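Local coordinates for spindle assembly checkpoint serine/threonine-protein kinase BUB1 (Saccharomyces cerevisiae, PDB 3ESL) that phosphorylates serine and threonine residues in spindle assembly checkpoint signalling, delaying anaphase until chromosomes are bioriented, and is seen here through its conserved N-terminal domain, at residues Q17-L20 against N21-D25; W85-N88 against L89-N93; F193-R196 against K197-S201. All coordinates share one frame; numbering follows the deposited sequence.

Contact 1. Residues Q17-L20 against N21-D25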
loop_
_atom_site.group_PDB
_atom_site.type_symbol
_atom_site.label_atom_id
_atom_site.label_comp_id
_atom_site.label_asym_id
_atom_site.label_seq_id
_atom_site.Cartn_x
_atom_site.Cartn_y
_atom_site.Cartn_z
ATOM N N GLN A 17 -1.531 24.673 2.988
ATOM C CA GLN A 17 -2.303 25.419 3.981
ATOM C C GLN A 17 -3.577 24.697 4.396
ATOM O O GLN A 17 -3.938 24.697 5.567
ATOM C CB GLN A 17 -2.640 26.818 3.466
ATOM C CG GLN A 17 -1.436 27.750 3.427
ATOM C CD GLN A 17 -1.769 29.110 2.850
ATOM O OE1 GLN A 17 -0.902 29.981 2.753
ATOM N NE2 GLN A 17 -3.024 29.301 2.454
ATOM N N ARG A 18 -4.259 24.091 3.423
ATOM C CA ARG A 18 -5.466 23.313 3.695
ATOM C C ARG A 18 -5.178 22.120 4.608
ATOM O O ARG A 18 -5.982 21.807 5.487
ATOM C CB ARG A 18 -6.118 22.854 2.389
ATOM C CG ARG A 18 -6.781 23.982 1.600
ATOM C CD ARG A 18 -7.509 23.450 0.374
ATOM N NE ARG A 18 -8.738 22.765 0.758
ATOM C CZ ARG A 18 -9.497 22.035 -0.060
ATOM N NH1 ARG A 18 -9.159 21.865 -1.332
ATOM N NH2 ARG A 18 -10.600 21.455 0.411
ATOM N N LEU A 19 -4.036 21.466 4.404
ATOM C CA LEU A 19 -3.634 20.364 5.284
ATOM C C LEU A 19 -3.469 20.860 6.717
ATOM O O LEU A 19 -3.840 20.169 7.666
ATOM C CB LEU A 19 -2.347 19.691 4.806
ATOM C CG LEU A 19 -2.371 18.932 3.469
ATOM C CD1 LEU A 19 -0.998 18.391 3.141
ATOM C CD2 LEU A 19 -3.412 17.794 3.486
ATOM N N LEU A 20 -2.917 22.064 6.873
ATOM C CA LEU A 20 -2.744 22.635 8.214
ATOM C C LEU A 20 -4.040 23.149 8.833
ATOM O O LEU A 20 -4.235 23.021 10.042
ATOM C CB LEU A 20 -1.694 23.757 8.214
ATOM C CG LEU A 20 -0.269 23.448 7.766
ATOM C CD1 LEU A 20 0.565 24.730 7.843
ATOM C CD2 LEU A 20 0.381 22.328 8.590
ATOM N N ASN A 21 -4.910 23.733 8.012
ATOM C CA ASN A 21 -6.098 24.440 8.492
ATOM C C ASN A 21 -7.388 23.620 8.493
ATOM O O ASN A 21 -8.236 23.809 9.362
ATOM C CB ASN A 21 -6.358 25.692 7.647
ATOM C CG ASN A 21 -5.289 26.762 7.816
ATOM O OD1 ASN A 21 -4.486 26.733 8.757
ATOM N ND2 ASN A 21 -5.278 27.720 6.895
ATOM N N ASP A 22 -7.554 22.760 7.490
ATOM C CA ASP A 22 -8.857 22.140 7.233
ATOM C C ASP A 22 -9.008 20.675 7.658
ATOM O O ASP A 22 -10.127 20.247 7.972
ATOM C CB ASP A 22 -9.245 22.284 5.755
ATOM C CG ASP A 22 -9.440 23.735 5.330
ATOM O OD1 ASP A 22 -9.580 24.620 6.203
ATOM O OD2 ASP A 22 -9.463 23.983 4.104
ATOM N N LEU A 23 -7.914 19.916 7.671
ATOM C CA LEU A 23 -7.995 18.458 7.873
ATOM C C LEU A 23 -8.737 18.057 9.121
ATOM O O LEU A 23 -9.574 17.137 9.098
ATOM C CB LEU A 23 -6.615 17.812 7.962
ATOM C CG LEU A 23 -5.877 17.235 6.770
ATOM C CD1 LEU A 23 -4.553 16.707 7.288
ATOM C CD2 LEU A 23 -6.665 16.126 6.045
ATOM N N GLU A 24 -8.416 18.741 10.217
ATOM C CA GLU A 24 -8.896 18.328 11.534
ATOM C C GLU A 24 -10.424 18.267 11.637
ATOM O O GLU A 24 -10.956 17.419 12.352
ATOM C CB GLU A 24 -8.328 19.234 12.619
ATOM C CG GLU A 24 -8.570 18.722 14.032
ATOM C CD GLU A 24 -7.734 19.448 15.057
ATOM O OE1 GLU A 24 -7.542 20.677 14.899
ATOM O OE2 GLU A 24 -7.264 18.789 16.014
ATOM N N ASP A 25 -11.112 19.151 10.922
ATOM C CA ASP A 25 -12.568 19.258 11.014
ATOM C C ASP A 25 -13.319 18.515 9.901
ATOM O O ASP A 25 -14.549 18.596 9.825
ATOM C CB ASP A 25 -12.982 20.724 11.011
ATOM C CG ASP A 25 -12.475 21.482 12.230
ATOM O OD1 ASP A 25 -12.331 20.880 13.324
ATOM O OD2 ASP A 25 -12.224 22.692 12.076
HETATM O O HOH W 1 -6.164 20.499 10.393
#
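Arg-18 and Asp-22, one helical turn apart, form a long salt bridge at the end of helix 4-21. Traced outward, the Arg-18 side chain keeps meeting the same carboxylate oxygen: CB lies 3.9 Å from OD2 of Asp-22, CG comes somewhat closer, and NE ends 3.6 Å from that OD2. With CG anti to the carbonyl carbon (chi1 -71°) and a bend at chi3 (74°), the chain brings the guanidinium edge to OD2, which lies near its plane. The two flat groups are turned 66° apart, and the bridge is a single long contact from NE to OD2. Asn-21 N donates to Gln-17 O, and Asp-22 N donates to Arg-18 O at 2.7 Å; a weak bond from Leu-23 N adds to the latter oxygen. Past this point the chain turns, and a water bridges the end by donating to Leu-20 O and accepting from Glu-24 N. On the buried side Leu-19 and Leu-23 lie side by side, pointing the same way, with CD2 of Leu-19 4.1 Å from CD1 of Leu-23. Cutting Leu-23 back to an alanine would probably open a gap beside Leu-19 CD2 and lose the contacts of its branched end with Phe-33 and Tyr-66. Both leucines touch Phe-33 of helix 29-47, Leu-19 also meets Arg-62 and Leu-23 meets Tyr-66 of helix 49-67, so the end of helix 4-21 is packed against the next two helices.

Contact 2. Residues W85-N88 against L89-N93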
loop_
_atom_site.group_PDB
_atom_site.type_symbol
_atom_site.label_atom_id
_atom_site.label_comp_id
_atom_site.label_asym_id
_atom_site.label_seq_id
_atom_site.Cartn_x
_atom_site.Cartn_y
_atom_site.Cartn_z
ATOM N N TRP A 85 0.346 2.069 -3.820
ATOM C CA TRP A 85 1.054 3.028 -4.679
ATOM C C TRP A 85 2.392 3.397 -4.063
ATOM O O TRP A 85 3.401 3.470 -4.755
ATOM C CB TRP A 85 0.216 4.274 -4.947
ATOM C CG TRP A 85 -0.665 4.105 -6.170
ATOM C CD1 TRP A 85 -2.014 3.912 -6.189
ATOM C CD2 TRP A 85 -0.238 4.105 -7.544
ATOM N NE1 TRP A 85 -2.463 3.794 -7.490
ATOM C CE2 TRP A 85 -1.392 3.910 -8.341
ATOM C CE3 TRP A 85 1.005 4.258 -8.178
ATOM C CZ2 TRP A 85 -1.339 3.861 -9.744
ATOM C CZ3 TRP A 85 1.057 4.211 -9.577
ATOM C CH2 TRP A 85 -0.110 4.019 -10.338
ATOM N N TYR A 86 2.395 3.589 -2.746
ATOM C CA TYR A 86 3.637 3.926 -2.054
ATOM C C TYR A 86 4.689 2.837 -2.223
ATOM O O TYR A 86 5.835 3.112 -2.580
ATOM C CB TYR A 86 3.427 4.235 -0.566
ATOM C CG TYR A 86 4.696 4.773 0.060
ATOM C CD1 TYR A 86 4.962 6.145 0.060
ATOM C CD2 TYR A 86 5.660 3.917 0.580
ATOM C CE1 TYR A 86 6.139 6.648 0.585
ATOM C CE2 TYR A 86 6.849 4.419 1.108
ATOM C CZ TYR A 86 7.068 5.772 1.125
ATOM O OH TYR A 86 8.233 6.247 1.648
ATOM N N ILE A 87 4.297 1.603 -1.943
ATOM C CA ILE A 87 5.201 0.468 -2.067
ATOM C C ILE A 87 5.746 0.381 -3.496
ATOM O O ILE A 87 6.949 0.233 -3.691
ATOM C CB ILE A 87 4.492 -0.838 -1.649
ATOM C CG1 ILE A 87 4.144 -0.808 -0.148
ATOM C CG2 ILE A 87 5.344 -2.081 -1.979
ATOM C CD1 ILE A 87 3.043 -1.811 0.230
ATOM N N ASN A 88 4.857 0.504 -4.479
ATOM C CA ASN A 88 5.246 0.350 -5.894
ATOM C C ASN A 88 6.151 1.474 -6.409
ATOM O O ASN A 88 7.080 1.228 -7.185
ATOM C CB ASN A 88 4.004 0.255 -6.789
ATOM C CG ASN A 88 3.197 -1.022 -6.573
ATOM O OD1 ASN A 88 3.688 -2.018 -6.051
ATOM N ND2 ASN A 88 1.937 -0.989 -6.999
ATOM N N LEU A 89 5.868 2.707 -6.000
ATOM C CA LEU A 89 6.626 3.869 -6.458
ATOM C C LEU A 89 7.973 4.014 -5.759
ATOM O O LEU A 89 8.972 4.381 -6.393
ATOM C CB LEU A 89 5.821 5.145 -6.249
ATOM C CG LEU A 89 4.589 5.339 -7.128
ATOM C CD1 LEU A 89 3.856 6.565 -6.632
ATOM C CD2 LEU A 89 4.983 5.492 -8.605
ATOM N N PHE A 90 8.002 3.721 -4.460
ATOM C CA PHE A 90 9.141 4.108 -3.627
ATOM C C PHE A 90 9.942 2.965 -3.002
ATOM O O PHE A 90 11.108 3.156 -2.637
ATOM C CB PHE A 90 8.702 5.131 -2.573
ATOM C CG PHE A 90 8.145 6.393 -3.163
ATOM C CD1 PHE A 90 8.960 7.253 -3.900
ATOM C CD2 PHE A 90 6.807 6.716 -3.007
ATOM C CE1 PHE A 90 8.449 8.419 -4.468
ATOM C CE2 PHE A 90 6.288 7.883 -3.568
ATOM C CZ PHE A 90 7.110 8.736 -4.295
ATOM N N LEU A 91 9.347 1.779 -2.915
ATOM C CA LEU A 91 10.013 0.644 -2.276
ATOM C C LEU A 91 10.301 -0.528 -3.221
ATOM O O LEU A 91 10.675 -1.615 -2.767
ATOM C CB LEU A 91 9.191 0.171 -1.066
ATOM C CG LEU A 91 8.869 1.212 0.011
ATOM C CD1 LEU A 91 8.039 0.598 1.147
ATOM C CD2 LEU A 91 10.148 1.851 0.538
ATOM N N SER A 92 10.154 -0.300 -4.525
ATOM C CA SER A 92 10.209 -1.374 -5.518
ATOM C C SER A 92 11.552 -2.116 -5.571
ATOM O O SER A 92 11.598 -3.296 -5.928
ATOM C CB SER A 92 9.820 -0.855 -6.916
ATOM O OG SER A 92 10.723 0.147 -7.361
ATOM N N ASN A 93 12.633 -1.425 -5.211
ATOM C CA ASN A 93 13.967 -2.033 -5.189
ATOM C C ASN A 93 14.355 -2.583 -3.808
ATOM O O ASN A 93 15.523 -2.841 -3.539
ATOM C CB ASN A 93 15.012 -1.023 -5.683
ATOM C CG ASN A 93 15.232 0.124 -4.706
ATOM O OD1 ASN A 93 14.341 0.483 -3.930
ATOM N ND2 ASN A 93 16.430 0.703 -4.739
#
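Trp-85 meets Leu-89 through the benzo edge of its indole: CE3 lies 3.9 Å from Leu-89 CG, which sits near the ring plane, so the leucine abuts the rim and does not cover a face. Beneath this pair Leu-89 N donates to Trp-85 O at 2.9 Å, the first of three successive i to i+4 backbone bonds. The indole also touches Met-60 of helix 49-67 and lies about 3 Å from a bound cyclohexylaminoethanesulfonate, probably a crystallisation additive. Tyr-86 comes next and meets both Phe-90 and Leu-91. Its ring swings out with CG opposite the backbone N (chi1 -172°), which brings it under Phe-90: CB of Phe-90 stands over one face, 4.2 Å from the Tyr-86 centroid and 16° off the ring normal, a CH-pi contact. Phe-90 CD2 reaches the same ring 3.6 Å from Tyr-86 CD1, while the two ring planes are inclined at 46°, neither stacked nor edge-to-face. At the CD2-CE2 half of the tyrosine ring, on the same side of its plane as Phe-90 CB, CE2 lies 3.9 Å from Leu-91 CG, approached obliquely. The hydroxyl is tied by hydrogen bonds to Glu-61 and Arg-57, which would restrain the ring at its far end. Ile-87 adds a looser apolar touch, CG1 to Leu-91 CD1, and its O accepts from Leu-91 N at 3.0 Å as the helix gives way at Leu-91. Asn-88 O then meets Ser-92 CB. The arrangement is that of a helix C-terminus in an all-alpha, TPR-like domain: Ile-87 and Leu-91 face Ser-98 and Thr-101 of helix 95-108, while Trp-85, Tyr-86 and Phe-90 turn to helix 49-67.

Contact 3. Residues F193-R196 against K197-S201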
loop_
_atom_site.group_PDB
_atom_site.type_symbol
_atom_site.label_atom_id
_atom_site.label_comp_id
_atom_site.label_asym_id
_atom_site.label_seq_id
_atom_site.Cartn_x
_atom_site.Cartn_y
_atom_site.Cartn_z
ATOM N N PHE A 193 10.938 1.286 7.731
ATOM C CA PHE A 193 11.795 2.416 8.023
ATOM C C PHE A 193 11.192 3.761 7.664
ATOM O O PHE A 193 11.380 4.726 8.401
ATOM C CB PHE A 193 13.167 2.278 7.371
ATOM C CG PHE A 193 14.118 3.368 7.768
ATOM C CD1 PHE A 193 14.500 3.521 9.105
ATOM C CD2 PHE A 193 14.605 4.263 6.821
ATOM C CE1 PHE A 193 15.376 4.551 9.490
ATOM C CE2 PHE A 193 15.490 5.289 7.190
ATOM C CZ PHE A 193 15.871 5.436 8.525
ATOM N N PHE A 194 10.452 3.841 6.553
ATOM C CA PHE A 194 9.943 5.151 6.135
ATOM C C PHE A 194 8.987 5.736 7.169
ATOM O O PHE A 194 8.910 6.954 7.337
ATOM C CB PHE A 194 9.323 5.131 4.717
ATOM C CG PHE A 194 7.925 4.554 4.645
ATOM C CD1 PHE A 194 7.731 3.196 4.398
ATOM C CD2 PHE A 194 6.810 5.383 4.765
ATOM C CE1 PHE A 194 6.435 2.664 4.303
ATOM C CE2 PHE A 194 5.510 4.870 4.687
ATOM C CZ PHE A 194 5.320 3.510 4.455
ATOM N N ILE A 195 8.268 4.856 7.868
ATOM C CA ILE A 195 7.352 5.283 8.905
ATOM C C ILE A 195 8.138 5.757 10.133
ATOM O O ILE A 195 7.873 6.847 10.680
ATOM C CB ILE A 195 6.359 4.149 9.265
ATOM C CG1 ILE A 195 5.385 3.935 8.092
ATOM C CG2 ILE A 195 5.573 4.476 10.530
ATOM C CD1 ILE A 195 4.364 2.857 8.317
ATOM N N ARG A 196 9.104 4.938 10.556
ATOM C CA ARG A 196 9.909 5.270 11.740
ATOM C C ARG A 196 10.689 6.577 11.534
ATOM O O ARG A 196 10.724 7.441 12.424
ATOM C CB ARG A 196 10.831 4.106 12.090
ATOM C CG ARG A 196 10.042 2.864 12.515
ATOM C CD ARG A 196 10.940 1.784 13.091
ATOM N NE ARG A 196 11.557 0.961 12.057
ATOM C CZ ARG A 196 12.866 0.862 11.860
ATOM N NH1 ARG A 196 13.720 1.539 12.624
ATOM N NH2 ARG A 196 13.323 0.070 10.897
ATOM N N LYS A 197 11.271 6.737 10.343
ATOM C CA LYS A 197 12.013 7.958 10.000
ATOM C C LYS A 197 11.110 9.193 10.018
ATOM O O LYS A 197 11.506 10.267 10.502
ATOM C CB LYS A 197 12.705 7.816 8.641
ATOM C CG LYS A 197 13.448 9.080 8.216
ATOM C CD LYS A 197 13.644 9.176 6.710
ATOM C CE LYS A 197 15.041 8.761 6.304
ATOM N NZ LYS A 197 15.469 9.465 5.062
ATOM N N PHE A 198 9.894 9.042 9.494
ATOM C CA PHE A 198 8.919 10.135 9.520
ATOM C C PHE A 198 8.630 10.579 10.957
ATOM O O PHE A 198 8.640 11.775 11.270
ATOM C CB PHE A 198 7.623 9.719 8.825
ATOM C CG PHE A 198 6.606 10.824 8.739
ATOM C CD1 PHE A 198 5.789 11.133 9.829
ATOM C CD2 PHE A 198 6.475 11.565 7.568
ATOM C CE1 PHE A 198 4.854 12.160 9.751
ATOM C CE2 PHE A 198 5.545 12.588 7.480
ATOM C CZ PHE A 198 4.726 12.885 8.573
ATOM N N LEU A 199 8.395 9.603 11.830
ATOM C CA LEU A 199 8.007 9.887 13.210
ATOM C C LEU A 199 9.142 10.519 14.016
ATOM O O LEU A 199 8.904 11.395 14.852
ATOM C CB LEU A 199 7.480 8.613 13.886
ATOM C CG LEU A 199 6.145 8.087 13.337
ATOM C CD1 LEU A 199 5.846 6.703 13.866
ATOM C CD2 LEU A 199 4.997 9.050 13.644
ATOM N N THR A 200 10.370 10.089 13.755
ATOM C CA THR A 200 11.519 10.566 14.518
ATOM C C THR A 200 12.020 11.918 14.009
ATOM O O THR A 200 12.650 12.678 14.755
ATOM C CB THR A 200 12.670 9.534 14.544
ATOM O OG1 THR A 200 13.060 9.180 13.205
ATOM C CG2 THR A 200 12.228 8.287 15.285
ATOM N N SER A 201 11.725 12.212 12.743
ATOM C CA SER A 201 12.120 13.471 12.111
ATOM C C SER A 201 11.140 14.597 12.426
ATOM O O SER A 201 10.023 14.373 12.907
ATOM C CB SER A 201 12.232 13.301 10.596
ATOM O OG SER A 201 13.307 12.446 10.257
#
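Phe-193 O accepts from Lys-197 N at 2.8 Å with an N-H...O angle of 170°, and i to i+4 bonds from Phe-198, Leu-199 and Thr-200 carry the short helix 193-200 on. Over this first turn Lys-197 CB stands over one face of the Phe-193 ring, offset toward the rim, in a CH-pi contact 4.1 Å from the centroid and 18° off the normal. A bend at chi3 (-100°) folds the chain back, and CE meets the ring at its corner, 3.6 Å from Phe-193 CE2; the carbons, not NZ, make the contact. Two residues on, Ile-195 CG2 and Leu-199 CD1 lie alongside one another at 4.0 Å, both side chains pointing the same way. Near the C-terminus the hydroxyls fold back on the helix. Thr-200 OG1, placed between its own N and carbonyl carbon, donates to Arg-196 O at 3.0 Å beside the bond from Thr-200 N. Ser-201 repeats the pattern: its OG reaches Lys-197 O at 2.8 Å, and OG and N come from opposite faces of that carbonyl plane. Arg-196 NE is held by Ala-191 O, just before the helix, and Phe-193 N by Glu-97. Phe-194, Ile-195 and Phe-198 turn to Glu-61, Ile-65 and Arg-62, packing the helix on helix 49-67 near the end of the chain. The chemistry is thus divided: apolar carbons join side chains along the helix, while the hydroxyls of Thr-200 and Ser-201 are spent on carbonyls one turn back, each already taking a backbone N-H.

All three are local contacts between residues mostly four apart, within one helix or at its end, and each mixes buried with exposed residues. The centre of contact 2 is nearest the centre of the chain (about 8 Å, against about 17 and 24 Å for contacts 3 and 1). In chemistry they differ: contact 2 is aromatic and apolar, contact 1 sets a surface ion pair beside a leucine pair, and contact 3 finishes in hydroxyl bonds. Contacts 2 and 3 touch directly, since Phe-194 stacks on the Tyr-86 ring and meets Leu-91. Contact 1 touches neither, but all three pack on helix 49-67, where Arg-62 meets both Leu-19 and Phe-198.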